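Local coordinates for LPXTG cell wall surface protein (Streptococcus gordonii, PDB 4IGB), which probably serves as a peptidoglycan-anchored adhesin on the streptococcal surface, the present chain comprising its N-terminal N1 domain and the following adhesin-like N2 domain, at residues B[41-44]-B[48-51]; B[72-77]-B[84-89]; B[107-112]-B[148-153]; B[116-119]-B[124-127]; B[154-159]-B[165-170]. All coordinates share one frame; numbering follows the deposited sequence.

Interaction 1: B[41-44]-B[48-51]; sequences LSKS and DQFH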
# COMPACT_ATOMS: atom_id res chain seq x y z
N LEU B 41 3.26 8.23 18.60
CA LEU B 41 2.74 9.59 18.57
C LEU B 41 1.82 9.83 19.77
O LEU B 41 1.81 10.91 20.36
CB LEU B 41 1.97 9.84 17.26
CG LEU B 41 2.75 9.68 15.95
CD1 LEU B 41 1.95 10.24 14.75
CD2 LEU B 41 4.10 10.37 16.05
N SER B 42 1.03 8.83 20.11
CA SER B 42 0.29 8.87 21.36
C SER B 42 -0.14 7.47 21.71
O SER B 42 -0.22 6.60 20.84
CB SER B 42 -0.95 9.77 21.23
OG SER B 42 -1.89 9.21 20.31
N LYS B 43 -0.43 7.23 22.98
CA LYS B 43 -1.01 5.98 23.40
C LYS B 43 -1.81 6.23 24.67
O LYS B 43 -1.43 7.06 25.49
CB LYS B 43 0.08 4.92 23.64
CG LYS B 43 1.03 5.24 24.77
CD LYS B 43 1.93 4.06 25.10
CE LYS B 43 2.84 4.42 26.25
NZ LYS B 43 4.05 3.55 26.29
N SER B 44 -2.92 5.53 24.83
CA SER B 44 -3.72 5.76 26.04
C SER B 44 -3.11 5.04 27.25
O SER B 44 -2.22 4.21 27.10
CB SER B 44 -5.17 5.36 25.80
OG SER B 44 -5.32 3.95 25.79
N ASP B 48 0.01 -1.10 27.69
CA ASP B 48 1.27 -1.50 28.30
C ASP B 48 2.27 -1.77 27.17
O ASP B 48 2.13 -2.74 26.43
CB ASP B 48 1.05 -2.77 29.12
CG ASP B 48 2.25 -3.17 29.93
OD1 ASP B 48 3.05 -2.30 30.31
OD2 ASP B 48 2.40 -4.37 30.20
N GLN B 49 3.26 -0.90 27.05
CA GLN B 49 4.28 -1.03 26.02
C GLN B 49 5.61 -1.42 26.64
O GLN B 49 6.03 -0.84 27.64
CB GLN B 49 4.42 0.27 25.23
CG GLN B 49 5.55 0.27 24.22
CD GLN B 49 5.79 1.64 23.62
OE1 GLN B 49 5.12 2.61 23.96
NE2 GLN B 49 6.76 1.74 22.72
N PHE B 50 6.27 -2.41 26.05
CA PHE B 50 7.56 -2.86 26.56
C PHE B 50 8.36 -3.61 25.49
O PHE B 50 7.79 -4.24 24.60
CB PHE B 50 7.39 -3.73 27.80
CG PHE B 50 6.48 -4.91 27.60
CD1 PHE B 50 6.98 -6.12 27.13
CD2 PHE B 50 5.13 -4.82 27.88
CE1 PHE B 50 6.15 -7.20 26.95
CE2 PHE B 50 4.29 -5.90 27.69
CZ PHE B 50 4.80 -7.09 27.23
N HIS B 51 9.68 -3.54 25.60
CA HIS B 51 10.56 -4.23 24.67
C HIS B 51 10.79 -5.67 25.13
O HIS B 51 10.93 -5.94 26.32
CB HIS B 51 11.90 -3.50 24.57
CG HIS B 51 12.84 -4.10 23.57
ND1 HIS B 51 13.06 -3.55 22.32
CD2 HIS B 51 13.63 -5.20 23.64
CE1 HIS B 51 13.93 -4.29 21.67
NE2 HIS B 51 14.30 -5.30 22.44
O HOH W 1 3.13 1.56 28.30
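Lys-43 and Gln-49 bridge the two arms of a beta-arch, a strand-turn-strand element in which the chain leaves one sheet of the N-terminal beta-sandwich and enters the other. The backbones stay well apart, with 9.2 Å between the CA atoms of Lys-43 and Gln-49, so a long polar side chain has to span the gap. Lys-43 does this with a chain fully extended beyond CG, its first torsion (chi1 64°) placing CG between the backbone N and the carbonyl carbon. The two side chains cross at about a right angle, and Lys-43 NZ gives a hydrogen bond of 2.7 Å to Gln-49 OE1. The donor comes in at a C=O...N angle of 136° and is tilted 25° from the carbonyl plane. NZ also lies 3.5 Å from Gln-49 CB, so the ammonium sits beside the root of the glutamine chain as well as its end. A water makes a second bridge: it accepts from Lys-43 NZ at 3.0 Å and from Gln-49 N at 2.8 Å. The other end of the amide is held too: Gln-49 NE2 bonds to Glu-70 OE2, consistent with OE1 being the atom that faces the lysine. This is a small surface contact. It joins strand 38-43, paired with strand 84-100 at the rim of one sheet, to strand 47-53, paired with strand 68-75 at the rim of the facing one.

Interaction 2: B[72-77]-B[84-89]; sequences FTLKVD and QVFENP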
# COMPACT_ATOMS: atom_id res chain seq x y z
N PHE B 72 2.97 -4.68 22.62
CA PHE B 72 1.92 -3.81 23.13
C PHE B 72 0.74 -4.62 23.63
O PHE B 72 0.17 -5.44 22.89
CB PHE B 72 1.45 -2.84 22.05
CG PHE B 72 2.52 -1.91 21.55
CD1 PHE B 72 3.43 -2.34 20.60
CD2 PHE B 72 2.58 -0.60 22.00
CE1 PHE B 72 4.40 -1.48 20.11
CE2 PHE B 72 3.56 0.26 21.53
CZ PHE B 72 4.47 -0.18 20.58
N THR B 73 0.37 -4.40 24.88
CA THR B 73 -0.81 -5.05 25.42
C THR B 73 -1.76 -4.03 26.00
O THR B 73 -1.41 -2.86 26.15
CB THR B 73 -0.43 -6.07 26.51
OG1 THR B 73 0.06 -5.38 27.66
CG2 THR B 73 0.65 -7.05 25.99
N LEU B 74 -2.97 -4.49 26.31
CA LEU B 74 -4.02 -3.65 26.86
C LEU B 74 -4.37 -4.11 28.28
O LEU B 74 -4.63 -5.29 28.51
CB LEU B 74 -5.27 -3.73 25.97
CG LEU B 74 -5.19 -2.94 24.67
CD1 LEU B 74 -6.29 -3.35 23.71
CD2 LEU B 74 -5.24 -1.43 24.95
N LYS B 75 -4.35 -3.18 29.23
CA LYS B 75 -4.73 -3.47 30.62
C LYS B 75 -6.23 -3.65 30.77
O LYS B 75 -7.00 -2.71 30.52
CB LYS B 75 -4.28 -2.33 31.53
CG LYS B 75 -2.79 -2.04 31.45
CD LYS B 75 -2.45 -0.70 32.09
CE LYS B 75 -0.95 -0.46 32.04
NZ LYS B 75 -0.58 0.94 32.36
N VAL B 76 -6.67 -4.83 31.20
CA VAL B 76 -8.10 -5.07 31.34
C VAL B 76 -8.60 -4.80 32.76
O VAL B 76 -7.83 -4.80 33.71
CB VAL B 76 -8.51 -6.49 30.88
CG1 VAL B 76 -8.10 -6.69 29.45
CG2 VAL B 76 -7.87 -7.53 31.75
N ASP B 77 -9.90 -4.54 32.89
CA ASP B 77 -10.51 -4.50 34.21
C ASP B 77 -10.85 -5.94 34.57
O ASP B 77 -11.76 -6.54 34.00
CB ASP B 77 -11.78 -3.65 34.19
CG ASP B 77 -12.34 -3.40 35.58
OD1 ASP B 77 -12.19 -4.28 36.46
OD2 ASP B 77 -12.93 -2.33 35.80
N GLN B 84 -14.72 -5.39 26.55
CA GLN B 84 -14.10 -4.13 26.93
C GLN B 84 -13.55 -3.41 25.71
O GLN B 84 -12.82 -4.00 24.91
CB GLN B 84 -13.04 -4.35 28.01
CG GLN B 84 -13.62 -4.95 29.28
CD GLN B 84 -12.59 -5.21 30.36
OE1 GLN B 84 -12.72 -6.16 31.14
NE2 GLN B 84 -11.58 -4.36 30.44
N VAL B 85 -13.91 -2.14 25.58
CA VAL B 85 -13.61 -1.34 24.40
C VAL B 85 -12.52 -0.32 24.69
O VAL B 85 -12.60 0.43 25.66
CB VAL B 85 -14.85 -0.59 23.91
CG1 VAL B 85 -14.52 0.27 22.70
CG2 VAL B 85 -15.98 -1.56 23.59
N PHE B 86 -11.51 -0.28 23.83
CA PHE B 86 -10.41 0.66 23.97
C PHE B 86 -10.33 1.54 22.72
O PHE B 86 -9.90 1.10 21.65
CB PHE B 86 -9.09 -0.10 24.24
CG PHE B 86 -9.15 -1.00 25.45
CD1 PHE B 86 -9.66 -2.28 25.35
CD2 PHE B 86 -8.75 -0.53 26.70
CE1 PHE B 86 -9.74 -3.10 26.47
CE2 PHE B 86 -8.84 -1.35 27.83
CZ PHE B 86 -9.33 -2.63 27.71
N GLU B 87 -10.82 2.78 22.87
CA GLU B 87 -10.82 3.79 21.82
C GLU B 87 -9.43 4.38 21.65
O GLU B 87 -8.75 4.69 22.64
CB GLU B 87 -11.80 4.92 22.15
CG GLU B 87 -13.25 4.46 22.19
CD GLU B 87 -14.24 5.54 22.66
OE1 GLU B 87 -15.45 5.29 22.50
OE2 GLU B 87 -13.83 6.60 23.20
N ASN B 88 -9.01 4.53 20.39
CA ASN B 88 -7.73 5.14 20.08
C ASN B 88 -6.61 4.83 21.07
O ASN B 88 -6.05 5.75 21.68
CB ASN B 88 -7.90 6.67 19.99
CG ASN B 88 -8.68 7.08 18.77
OD1 ASN B 88 -9.82 7.53 18.87
ND2 ASN B 88 -8.08 6.90 17.61
N PRO B 89 -6.28 3.54 21.24
CA PRO B 89 -5.28 3.21 22.27
C PRO B 89 -3.85 3.55 21.85
O PRO B 89 -2.97 3.72 22.69
CB PRO B 89 -5.43 1.69 22.44
CG PRO B 89 -6.08 1.22 21.14
CD PRO B 89 -6.95 2.34 20.70
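Leu-74 and Phe-86 meet in the space between two sheets, and their packing is the heart of this contact. The two side chains run antiparallel alongside one another, with the leucine lying over one face of the phenylalanine ring. Its methyls divide the work: CD1 rests 3.9 Å from Phe-86 CD1, while CD2 stands 4.0 Å from Phe-86 CG and makes a further apolar contact with Pro-89 CB, also at 4.0 Å. One leucine therefore touches both the strand residue and the proline that follows the corner at 87-88. The outer end of the ring comes near the opposite backbone, Phe-86 CE2 lying 3.5 Å from Lys-75 O. Both Leu-74 and Phe-86 carry CG beside the backbone N and anti to the carbonyl carbon (chi1 -76° and -57°), and in these rotamers the leucine methyls lie against the ring. Toward the end of the pair, the Gln-84 side chain packs against Val-76 and Asp-77, and the Asp-77 carboxylate turns off to bond Ser-79 OG. In the next shell, Val-47 touches both Leu-74 and Pro-89, Leu-116 backs Phe-86 and Val-76, and Val-114 and Phe-138 close round Leu-74. Strand 68-75 belongs to one antiparallel sheet and strand 84-100 to the other, so this is the face-to-face apolar packing that fills the interior of a beta-sandwich.

Interaction 3: B[107-112]-B[148-153]; sequences AYLNFN and NAFEIG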
# COMPACT_ATOMS: atom_id res chain seq x y z
N ALA B 107 5.30 6.13 7.27
CA ALA B 107 4.06 5.41 7.51
C ALA B 107 3.43 5.85 8.83
O ALA B 107 4.12 6.15 9.80
CB ALA B 107 4.29 3.92 7.53
N TYR B 108 2.10 5.87 8.85
CA TYR B 108 1.37 6.12 10.07
C TYR B 108 0.45 4.93 10.28
O TYR B 108 -0.19 4.47 9.35
CB TYR B 108 0.59 7.43 9.97
CG TYR B 108 1.52 8.61 9.84
CD1 TYR B 108 1.90 9.35 10.95
CD2 TYR B 108 2.07 8.95 8.61
CE1 TYR B 108 2.77 10.41 10.85
CE2 TYR B 108 2.94 10.02 8.49
CZ TYR B 108 3.29 10.74 9.62
OH TYR B 108 4.16 11.79 9.53
N LEU B 109 0.40 4.44 11.51
CA LEU B 109 -0.44 3.31 11.84
C LEU B 109 -1.26 3.68 13.07
O LEU B 109 -0.73 3.77 14.18
CB LEU B 109 0.40 2.05 12.11
CG LEU B 109 -0.37 0.74 12.14
CD1 LEU B 109 -0.96 0.48 10.78
CD2 LEU B 109 0.53 -0.42 12.57
N ASN B 110 -2.54 3.92 12.87
CA ASN B 110 -3.41 4.31 13.96
C ASN B 110 -4.41 3.21 14.32
O ASN B 110 -5.17 2.72 13.47
CB ASN B 110 -4.13 5.63 13.65
CG ASN B 110 -4.75 6.25 14.88
OD1 ASN B 110 -4.05 6.71 15.78
ND2 ASN B 110 -6.07 6.22 14.96
N PHE B 111 -4.38 2.80 15.58
CA PHE B 111 -5.42 1.93 16.12
C PHE B 111 -6.58 2.81 16.52
O PHE B 111 -6.53 3.50 17.53
CB PHE B 111 -4.90 1.09 17.29
CG PHE B 111 -4.00 -0.02 16.87
CD1 PHE B 111 -2.68 0.24 16.52
CD2 PHE B 111 -4.48 -1.32 16.77
CE1 PHE B 111 -1.84 -0.78 16.10
CE2 PHE B 111 -3.64 -2.36 16.34
CZ PHE B 111 -2.32 -2.08 16.01
N ASN B 112 -7.63 2.79 15.70
CA ASN B 112 -8.80 3.61 15.96
C ASN B 112 -9.57 3.04 17.12
O ASN B 112 -10.14 3.77 17.93
CB ASN B 112 -9.68 3.65 14.72
CG ASN B 112 -8.91 4.11 13.50
OD1 ASN B 112 -8.30 5.19 13.50
ND2 ASN B 112 -8.90 3.28 12.45
N ASN B 148 10.45 -6.55 8.16
CA ASN B 148 9.72 -5.30 7.97
C ASN B 148 8.22 -5.43 8.20
O ASN B 148 7.42 -4.95 7.41
CB ASN B 148 9.99 -4.78 6.56
CG ASN B 148 11.39 -4.23 6.43
OD1 ASN B 148 11.83 -3.43 7.24
ND2 ASN B 148 12.11 -4.68 5.41
N ALA B 149 7.83 -6.08 9.28
CA ALA B 149 6.43 -6.36 9.47
C ALA B 149 5.97 -6.05 10.89
O ALA B 149 6.78 -5.93 11.81
CB ALA B 149 6.13 -7.83 9.13
N PHE B 150 4.67 -5.91 11.04
CA PHE B 150 4.06 -5.86 12.36
C PHE B 150 3.03 -6.98 12.51
O PHE B 150 2.56 -7.55 11.51
CB PHE B 150 3.44 -4.49 12.64
CG PHE B 150 2.44 -4.02 11.62
CD1 PHE B 150 1.11 -4.40 11.71
CD2 PHE B 150 2.83 -3.19 10.58
CE1 PHE B 150 0.17 -3.96 10.79
CE2 PHE B 150 1.90 -2.75 9.63
CZ PHE B 150 0.57 -3.13 9.75
N GLU B 151 2.70 -7.30 13.75
CA GLU B 151 1.80 -8.40 14.05
C GLU B 151 0.62 -7.92 14.87
O GLU B 151 0.80 -7.23 15.85
CB GLU B 151 2.57 -9.45 14.84
CG GLU B 151 1.76 -10.63 15.34
CD GLU B 151 2.66 -11.76 15.81
OE1 GLU B 151 3.89 -11.66 15.58
OE2 GLU B 151 2.15 -12.75 16.40
N ILE B 152 -0.59 -8.28 14.44
CA ILE B 152 -1.79 -7.98 15.21
C ILE B 152 -2.44 -9.29 15.62
O ILE B 152 -2.55 -10.21 14.81
CB ILE B 152 -2.79 -7.15 14.39
CG1 ILE B 152 -2.12 -5.87 13.89
CG2 ILE B 152 -3.99 -6.80 15.23
CD1 ILE B 152 -2.93 -5.11 12.88
N GLY B 153 -2.84 -9.39 16.89
CA GLY B 153 -3.38 -10.65 17.39
C GLY B 153 -3.32 -10.73 18.90
O GLY B 153 -2.78 -9.82 19.55
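Phe-150 receives a methyl of Leu-109 squarely on its ring, the two side chains approaching from opposite directions. From CB, the Phe-150 side chain turns so that CG sits between the backbone N and the carbonyl carbon (chi1 55°), and the ring is carried toward the opposite strand. At CG the Leu-109 CD2 methyl is already 4.2 Å away. Passing round the ring it comes slightly closer, and at the tip CZ lies 3.9 Å from Leu-109 CD2. The near-equal distances describe a centred CH-pi contact: the methyl is 3.8 Å from the ring centroid and 6° off the ring normal. CZ has a second neighbour, Leu-109 CD1 at 4.1 Å; both methyls lie on one face, CD2 over the centre and CD1 displaced toward CZ. One step along, the pattern changes. Phe-111 brings the edge of its ring, through CZ, to within 4.3 Å of Ile-152 CG1. All four side chains are buried, and the contact is wholly apolar. Phe-111 also meets Phe-138 and Phe-139 edge-to-face. Val-176 of strand 170-182 touches Leu-109 and Phe-111, while Phe-283 of strand 280-287 lies against Ile-152. The pairs thus sit mid-sandwich, between strand 103-118 of one sheet and strand 149-153 of the other.

Interaction 4: B[116-119]-B[124-127]; sequences LHYL and AESE
Tyr-118 and Ala-124 account for most of this contact, a phenol ring whose outer end meets the first turn of a short helix. The single methyl of Ala-124 points to the strand and is the part that touches. Its CB lies 3.7 Å from Tyr-118 CE1 and reaches the ring obliquely. The same methyl is 4.1 Å from Leu-119 CB, so it touches both the tyrosine and the leucine just after the strand. The chain doubles back quickly here, and the CA atoms of Leu-119 and Ala-124 are only 5.9 Å apart. Tyr-118 swings CG anti to its own amide nitrogen (chi1 -171°), and although its CB does not aim at the helix, the ring end comes nearer and takes OH past Ala-124 to Glu-125. There the hydroxyl lies 3.3 Å from Glu-125 N, but the angle is too poor for a hydrogen bond. The polar link runs through a water instead: it lies 3.1 Å from Tyr-118 OH and donates to Glu-125 OE1 at 2.6 Å. Glu-125 reaches this water by bending at chi2 (105°), which brings OE1 near the hydroxyl. Around the pair, Phe-170 meets the Tyr-118 ring edge-to-face, Lys-81 touches both Tyr-118 and Glu-125, and Thr-121 OG1 takes a hydrogen bond from Ala-124 N early in the helix. The arrangement is a strand-turn-helix connection at one end of the beta-sandwich: strand 103-118 leaves one sheet, helix 122-129 follows, and strand 135-142 enters the other.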
# COMPACT_ATOMS: atom_id res chain seq x y z
N LEU B 116 -11.97 -5.88 23.02
CA LEU B 116 -11.74 -7.19 23.62
C LEU B 116 -13.09 -7.86 23.86
O LEU B 116 -13.90 -7.36 24.65
CB LEU B 116 -11.00 -7.04 24.96
CG LEU B 116 -9.46 -7.05 24.97
CD1 LEU B 116 -8.84 -6.46 23.72
CD2 LEU B 116 -8.91 -6.37 26.22
N HIS B 117 -13.33 -8.97 23.17
CA HIS B 117 -14.55 -9.75 23.35
C HIS B 117 -14.31 -10.87 24.36
O HIS B 117 -13.59 -11.83 24.09
CB HIS B 117 -15.02 -10.35 22.02
CG HIS B 117 -15.51 -9.32 21.04
ND1 HIS B 117 -16.84 -8.96 20.95
CD2 HIS B 117 -14.85 -8.57 20.13
CE1 HIS B 117 -16.98 -8.03 20.02
NE2 HIS B 117 -15.79 -7.78 19.50
N TYR B 118 -14.91 -10.73 25.54
CA TYR B 118 -14.80 -11.75 26.58
C TYR B 118 -15.27 -13.12 26.07
O TYR B 118 -16.34 -13.24 25.48
CB TYR B 118 -15.59 -11.32 27.82
CG TYR B 118 -15.35 -12.21 29.02
CD1 TYR B 118 -14.08 -12.30 29.60
CD2 TYR B 118 -16.38 -12.94 29.58
CE1 TYR B 118 -13.85 -13.10 30.70
CE2 TYR B 118 -16.16 -13.75 30.70
CZ TYR B 118 -14.89 -13.82 31.24
OH TYR B 118 -14.66 -14.61 32.34
N LEU B 119 -14.45 -14.15 26.29
CA LEU B 119 -14.74 -15.47 25.74
C LEU B 119 -15.73 -16.31 26.56
O LEU B 119 -16.22 -17.32 26.08
CB LEU B 119 -13.44 -16.25 25.55
CG LEU B 119 -12.66 -15.97 24.27
CD1 LEU B 119 -11.26 -16.55 24.38
CD2 LEU B 119 -13.40 -16.55 23.06
N ALA B 124 -11.20 -18.31 30.32
CA ALA B 124 -11.36 -16.85 30.41
C ALA B 124 -11.56 -16.41 31.86
O ALA B 124 -10.92 -15.47 32.33
CB ALA B 124 -12.52 -16.36 29.53
N GLU B 125 -12.44 -17.10 32.57
CA GLU B 125 -12.72 -16.79 33.97
C GLU B 125 -11.46 -16.94 34.81
O GLU B 125 -11.15 -16.10 35.66
CB GLU B 125 -13.80 -17.74 34.49
CG GLU B 125 -14.02 -17.66 36.00
CD GLU B 125 -15.29 -16.93 36.36
OE1 GLU B 125 -15.78 -16.14 35.52
OE2 GLU B 125 -15.82 -17.15 37.48
N SER B 126 -10.75 -18.03 34.56
CA SER B 126 -9.54 -18.35 35.30
C SER B 126 -8.52 -17.22 35.18
O SER B 126 -7.99 -16.74 36.18
CB SER B 126 -8.97 -19.67 34.78
OG SER B 126 -7.80 -20.04 35.47
N GLU B 127 -8.25 -16.78 33.95
CA GLU B 127 -7.32 -15.68 33.70
C GLU B 127 -7.77 -14.40 34.41
O GLU B 127 -6.98 -13.72 35.05
CB GLU B 127 -7.17 -15.42 32.20
CG GLU B 127 -6.59 -16.58 31.42
CD GLU B 127 -5.12 -16.82 31.74
OE1 GLU B 127 -4.83 -17.50 32.74
OE2 GLU B 127 -4.25 -16.32 31.00
O HOH W 2 -17.38 -15.27 33.68

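Interaction 5: B[154-159]-B[165-170]; sequences NVPYVD and IMNKAF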
# COMPACT_ATOMS: atom_id res chain seq x y z
N ASN B 154 -3.86 -11.80 19.47
CA ASN B 154 -3.97 -11.94 20.93
C ASN B 154 -3.14 -13.11 21.47
O ASN B 154 -3.42 -13.64 22.54
CB ASN B 154 -5.42 -12.11 21.34
CG ASN B 154 -6.03 -13.40 20.81
OD1 ASN B 154 -5.45 -14.07 19.95
ND2 ASN B 154 -7.20 -13.75 21.33
N VAL B 155 -2.13 -13.52 20.71
CA VAL B 155 -1.19 -14.50 21.22
C VAL B 155 -0.08 -13.77 21.96
O VAL B 155 0.69 -13.03 21.35
CB VAL B 155 -0.57 -15.32 20.09
CG1 VAL B 155 0.32 -16.39 20.68
CG2 VAL B 155 -1.66 -15.94 19.22
N PRO B 156 0.02 -13.98 23.28
CA PRO B 156 1.07 -13.31 24.04
C PRO B 156 2.48 -13.60 23.53
O PRO B 156 2.78 -14.68 23.00
CB PRO B 156 0.93 -13.91 25.45
CG PRO B 156 -0.45 -14.44 25.50
CD PRO B 156 -0.76 -14.91 24.12
N TYR B 157 3.34 -12.60 23.69
CA TYR B 157 4.77 -12.81 23.67
C TYR B 157 5.25 -12.42 25.04
O TYR B 157 4.85 -11.38 25.56
CB TYR B 157 5.44 -11.96 22.59
CG TYR B 157 5.10 -12.46 21.21
CD1 TYR B 157 5.84 -13.48 20.63
CD2 TYR B 157 4.03 -11.93 20.50
CE1 TYR B 157 5.53 -13.96 19.38
CE2 TYR B 157 3.71 -12.39 19.24
CZ TYR B 157 4.47 -13.42 18.69
OH TYR B 157 4.19 -13.90 17.43
N VAL B 158 6.08 -13.25 25.65
CA VAL B 158 6.45 -13.02 27.04
C VAL B 158 7.91 -13.35 27.32
O VAL B 158 8.58 -14.06 26.56
CB VAL B 158 5.56 -13.84 28.01
CG1 VAL B 158 4.08 -13.58 27.75
CG2 VAL B 158 5.86 -15.33 27.88
N ASP B 159 8.40 -12.78 28.41
CA ASP B 159 9.63 -13.24 29.04
C ASP B 159 9.42 -13.24 30.55
O ASP B 159 8.33 -12.92 31.03
CB ASP B 159 10.85 -12.42 28.61
CG ASP B 159 10.78 -10.97 29.06
OD1 ASP B 159 9.90 -10.62 29.88
OD2 ASP B 159 11.64 -10.18 28.61
N ILE B 165 0.32 -11.56 30.70
CA ILE B 165 -0.63 -11.48 29.59
C ILE B 165 -1.59 -12.67 29.60
O ILE B 165 -1.16 -13.82 29.65
CB ILE B 165 0.08 -11.42 28.24
CG1 ILE B 165 1.26 -10.44 28.29
CG2 ILE B 165 -0.91 -11.01 27.14
CD1 ILE B 165 2.15 -10.49 27.07
N MET B 166 -2.88 -12.39 29.54
CA MET B 166 -3.90 -13.43 29.56
C MET B 166 -3.92 -14.27 28.29
O MET B 166 -3.82 -13.74 27.18
CB MET B 166 -5.29 -12.81 29.73
CG MET B 166 -5.49 -12.11 31.03
SD MET B 166 -7.18 -11.49 31.16
CE MET B 166 -7.08 -10.77 32.80
N ASN B 167 -4.04 -15.59 28.46
CA ASN B 167 -4.22 -16.50 27.34
C ASN B 167 -5.68 -16.90 27.18
O ASN B 167 -6.32 -17.37 28.12
CB ASN B 167 -3.38 -17.76 27.52
CG ASN B 167 -1.90 -17.48 27.47
OD1 ASN B 167 -1.27 -17.20 28.50
ND2 ASN B 167 -1.32 -17.56 26.27
N LYS B 168 -6.20 -16.73 25.97
CA LYS B 168 -7.51 -17.25 25.65
C LYS B 168 -8.58 -16.70 26.57
O LYS B 168 -9.49 -17.43 26.96
CB LYS B 168 -7.51 -18.78 25.72
CG LYS B 168 -6.54 -19.44 24.77
CD LYS B 168 -6.39 -20.93 25.09
CE LYS B 168 -5.36 -21.59 24.20
NZ LYS B 168 -5.13 -22.99 24.62
N ALA B 169 -8.45 -15.43 26.93
CA ALA B 169 -9.45 -14.76 27.76
C ALA B 169 -10.41 -13.88 26.95
O ALA B 169 -11.61 -13.82 27.23
CB ALA B 169 -8.77 -13.93 28.83
N PHE B 170 -9.88 -13.19 25.95
CA PHE B 170 -10.70 -12.38 25.05
C PHE B 170 -10.23 -12.62 23.62
O PHE B 170 -9.02 -12.77 23.39
CB PHE B 170 -10.53 -10.87 25.31
CG PHE B 170 -10.89 -10.42 26.70
CD1 PHE B 170 -12.11 -9.81 26.95
CD2 PHE B 170 -10.00 -10.56 27.74
CE1 PHE B 170 -12.44 -9.38 28.21
CE2 PHE B 170 -10.32 -10.13 29.00
CZ PHE B 170 -11.55 -9.54 29.24
O HOH W 3 -3.83 -12.01 25.02
O HOH W 4 -5.11 -15.59 23.54
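Asn-154 ND2 gives two hydrogen bonds, one across the contact to Phe-170 O at 2.9 Å and another to Thr-276 O. The bond to Phe-170 arrives in the carbonyl plane on a lone pair, with an N-H...O angle of 154°. The acceptor lies almost exactly in the asparagine amide plane, and OD1 is held as well, by Cys-279 N, so the flat group is fixed in rotation. The backbone carbonyl of the same residue faces two waters. One lies 2.8 Å from Met-166 O; the other accepts from Lys-168 N at 2.9 Å. They have more acceptors around them than protons to give, so not every possible bond can be made at once. Beyond this polar end the contact is mostly apolar. Pro-156 CB and Ile-165 CG2 pack at 3.8 Å, the two side chains lying side by side and pointing opposite ways. With CG1 of Ile-165 anti to the carbonyl carbon (chi1 -44°), CD1 reaches back to Val-158 CG1 at 3.7 Å and closely approaches Tyr-157 O at 3.2 Å. Asn-167 crosses the proline ring, its ND2 3.3 Å from Pro-156 CG while bonded to Glu-58 O. These two segments lie against strands 68-75 and 135-142 through Ile-165, against helix 122-129 through Met-166 and Phe-170, and beside the short strand 56-57, which pairs with strand 157-158.

In the fold
Along the chain, interaction 1 closes a very short loop between the two sheets of the N1 sandwich, and interaction 2 then closes a second between strands 68-75 and 84-100. Strands 38-43 and 84-100 are neighbours in one sheet, 47-53 and 68-75 in the other, so the two contacts touch. Interaction 3 closes a longer loop, from strand 103-118 to strand 149-153, and encloses interaction 4, which uses the later part of the same strand and helix 122-129. Interaction 5 follows in series. It meets interaction 4 through Glu-127 and Asn-167 and interaction 3 through Tyr-157 and Glu-151. No loops cross. Interactions 1, 2 and 3 bridge the facing sheets; 4 and 5 close one end.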